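Local structure of phosphoenolpyruvate--glycerone phosphotransferase (Enterococcus faecalis, 3B48) at residues B[6-11]-B[108-113]. The protein is probably the phosphoryl-donor subunit of a dihydroxyacetone kinase complex, passing phosphoryl groups derived from phosphoenolpyruvate along histidines toward dihydroxyacetone. Sequence-based numbering, arbitrary orientation.
Sequences ADILLV and ASAITA
Ile8 reaches from the strand to the helix with a single methyl group, its CD1, which lies 3.7 Å from CB of Ala110 and 4.2 Å from CB of Ser109. Between these two contacts the same methyl comes to 3.8 Å from the backbone N of Ala110, so it rests on the turn of helix at the junction of Ser109 and Ala110. The torsions of Ile8 carry CD1 to the helix: CG1 stands anti to the carbonyl carbon (chi1 -67°) and CD1 continues outward with chi2 at 163°, while CG2 stays back beside the carbonyl carbon. The small side chains of Ser109 and Ala110 let the methyl come this near the helix backbone, even though the CA atoms of Ile8 and Ala110 are 7.7 Å apart. No hydrogen bond joins the two segments, which bury just 110 Å² between them. The contact joins the C-terminal half of helix 102-113 to strand 6-11, an inner strand of the four-stranded parallel sheet (order 2-1-3-4) in this alpha/beta domain of the mannose-type PTS EIIA family. Ile34 touches both Ile8 and Ala110, and Phe70 both Ile8 and Ser109. Ser109 OG makes a weak hydrogen bond to the carbonyl oxygen of Ile122, linking this helix to helix 119-127. Packing is looser toward Ala6 and Ala113: CB of Ala6 and CB of Ala113 point toward the opposite segment but stay 5.3 Å from each other. Farther round the helix Ile111 is exposed to solvent, and Thr112 lies partly exposed against Ile122 and Glu125. Asp7, on the other face of the strand, takes no part; its carboxylate is held by a salt bridge to Arg65 and a hydrogen bond with His37.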
ATOM      1  N   ALA B   6      10.720   5.118 -17.802  1.00 35.33           N
ATOM      2  CA  ALA B   6       9.546   4.953 -16.957  1.00 33.87           C
ATOM      3  C   ALA B   6       9.635   5.739 -15.644  1.00 32.81           C
ATOM      4  O   ALA B   6      10.713   5.905 -15.054  1.00 32.24           O
ATOM      5  CB  ALA B   6       9.281   3.501 -16.687  1.00 33.25           C
ATOM      6  N   ASP B   7       8.482   6.263 -15.242  1.00 31.33           N
ATOM      7  CA  ASP B   7       8.311   6.857 -13.930  1.00 30.62           C
ATOM      8  C   ASP B   7       7.098   6.241 -13.262  1.00 29.84           C
ATOM      9  O   ASP B   7       6.081   5.945 -13.928  1.00 28.99           O
ATOM     10  CB  ASP B   7       8.113   8.369 -14.029  1.00 30.04           C
ATOM     11  CG  ASP B   7       9.277   9.073 -14.680  1.00 31.59           C
ATOM     12  OD1 ASP B   7       9.638   8.681 -15.806  1.00 33.66           O
ATOM     13  OD2 ASP B   7       9.809  10.044 -14.088  1.00 32.15           O
ATOM     14  N   ILE B   8       7.227   6.047 -11.949  1.00 29.26           N
ATOM     15  CA  ILE B   8       6.134   5.640 -11.086  1.00 28.84           C
ATOM     16  C   ILE B   8       5.676   6.819 -10.256  1.00 29.20           C
ATOM     17  O   ILE B   8       6.448   7.421  -9.485  1.00 29.54           O
ATOM     18  CB  ILE B   8       6.534   4.487 -10.143  1.00 29.35           C
ATOM     19  CG1 ILE B   8       6.801   3.204 -10.939  1.00 28.04           C
ATOM     20  CG2 ILE B   8       5.452   4.263  -9.072  1.00 28.63           C
ATOM     21  CD1 ILE B   8       7.567   2.172 -10.178  1.00 29.86           C
ATOM     22  N   LEU B   9       4.404   7.145 -10.411  1.00 29.56           N
ATOM     23  CA  LEU B   9       3.812   8.257  -9.666  1.00 29.24           C
ATOM     24  C   LEU B   9       2.821   7.675  -8.664  1.00 28.72           C
ATOM     25  O   LEU B   9       1.875   6.932  -9.038  1.00 27.73           O
ATOM     26  CB  LEU B   9       3.145   9.290 -10.591  1.00 29.62           C
ATOM     27  CG  LEU B   9       3.910  10.134 -11.631  1.00 29.24           C
ATOM     28  CD1 LEU B   9       4.568   9.291 -12.768  1.00 29.39           C
ATOM     29  CD2 LEU B   9       2.930  11.175 -12.213  1.00 29.08           C
ATOM     30  N   LEU B  10       3.099   8.020  -7.404  1.00 27.41           N
ATOM     31  CA  LEU B  10       2.449   7.489  -6.224  1.00 27.23           C
ATOM     32  C   LEU B  10       1.550   8.569  -5.632  1.00 27.12           C
ATOM     33  O   LEU B  10       2.047   9.553  -5.064  1.00 26.81           O
ATOM     34  CB  LEU B  10       3.509   7.100  -5.170  1.00 26.40           C
ATOM     35  CG  LEU B  10       4.641   6.149  -5.605  1.00 24.84           C
ATOM     36  CD1 LEU B  10       5.696   6.116  -4.515  1.00 22.73           C
ATOM     37  CD2 LEU B  10       4.059   4.794  -5.788  1.00 22.71           C
ATOM     38  N   VAL B  11       0.240   8.365  -5.763  1.00 26.38           N
ATOM     39  CA  VAL B  11      -0.777   9.303  -5.242  1.00 25.84           C
ATOM     40  C   VAL B  11      -1.501   8.765  -3.990  1.00 24.96           C
ATOM     41  O   VAL B  11      -1.879   7.620  -3.932  1.00 22.88           O
ATOM     42  CB  VAL B  11      -1.768   9.701  -6.342  1.00 25.90           C
ATOM     43  CG1 VAL B  11      -2.609  10.894  -5.895  1.00 25.72           C
ATOM     44  CG2 VAL B  11      -0.973   9.983  -7.649  1.00 24.56           C
ATOM     45  N   ALA B 108       6.026  -4.040  -7.722  1.00 26.75           N
ATOM     46  CA  ALA B 108       5.986  -4.951  -8.874  1.00 26.90           C
ATOM     47  C   ALA B 108       6.350  -4.220 -10.184  1.00 28.17           C
ATOM     48  O   ALA B 108       7.246  -4.665 -10.912  1.00 27.94           O
ATOM     49  CB  ALA B 108       4.649  -5.605  -8.986  1.00 26.01           C
ATOM     50  N   SER B 109       5.703  -3.084 -10.481  1.00 28.52           N
ATOM     51  CA  SER B 109       6.152  -2.300 -11.646  1.00 29.26           C
ATOM     52  C   SER B 109       7.652  -2.012 -11.581  1.00 28.40           C
ATOM     53  O   SER B 109       8.344  -2.229 -12.537  1.00 28.59           O
ATOM     54  CB  SER B 109       5.338  -1.014 -11.836  1.00 29.33           C
ATOM     55  OG  SER B 109       4.058  -1.349 -12.345  1.00 33.45           O
ATOM     56  N   ALA B 110       8.151  -1.557 -10.438  1.00 29.06           N
ATOM     57  CA  ALA B 110       9.570  -1.159 -10.315  1.00 29.32           C
ATOM     58  C   ALA B 110      10.562  -2.302 -10.485  1.00 29.77           C
ATOM     59  O   ALA B 110      11.626  -2.135 -11.081  1.00 29.43           O
ATOM     60  CB  ALA B 110       9.816  -0.453  -8.992  1.00 29.59           C
ATOM     61  N   ILE B 111      10.238  -3.465  -9.933  1.00 30.69           N
ATOM     62  CA  ILE B 111      11.190  -4.543  -9.951  1.00 31.32           C
ATOM     63  C   ILE B 111      11.262  -5.174 -11.347  1.00 31.76           C
ATOM     64  O   ILE B 111      12.310  -5.717 -11.734  1.00 32.51           O
ATOM     65  CB  ILE B 111      10.951  -5.569  -8.774  1.00 31.59           C
ATOM     66  CG1 ILE B 111      12.227  -5.737  -7.905  1.00 31.49           C
ATOM     67  CG2 ILE B 111      10.301  -6.905  -9.261  1.00 32.10           C
ATOM     68  CD1 ILE B 111      13.623  -5.784  -8.662  1.00 32.08           C
ATOM     69  N   THR B 112      10.179  -5.076 -12.113  1.00 31.91           N
ATOM     70  CA  THR B 112      10.146  -5.705 -13.445  1.00 32.49           C
ATOM     71  C   THR B 112      10.714  -4.787 -14.556  1.00 32.31           C
ATOM     72  O   THR B 112      11.110  -5.257 -15.631  1.00 32.05           O
ATOM     73  CB  THR B 112       8.738  -6.267 -13.813  1.00 32.47           C
ATOM     74  OG1 THR B 112       7.951  -5.248 -14.425  1.00 35.11           O
ATOM     75  CG2 THR B 112       8.010  -6.754 -12.578  1.00 32.12           C
ATOM     76  N   ALA B 113      10.761  -3.486 -14.286  1.00 32.23           N
ATOM     77  CA  ALA B 113      11.464  -2.544 -15.145  1.00 32.30           C
ATOM     78  C   ALA B 113      12.993  -2.730 -15.071  1.00 32.84           C
ATOM     79  O   ALA B 113      13.726  -2.348 -15.986  1.00 33.64           O
ATOM     80  CB  ALA B 113      11.059  -1.126 -14.808  1.00 32.27           C
TER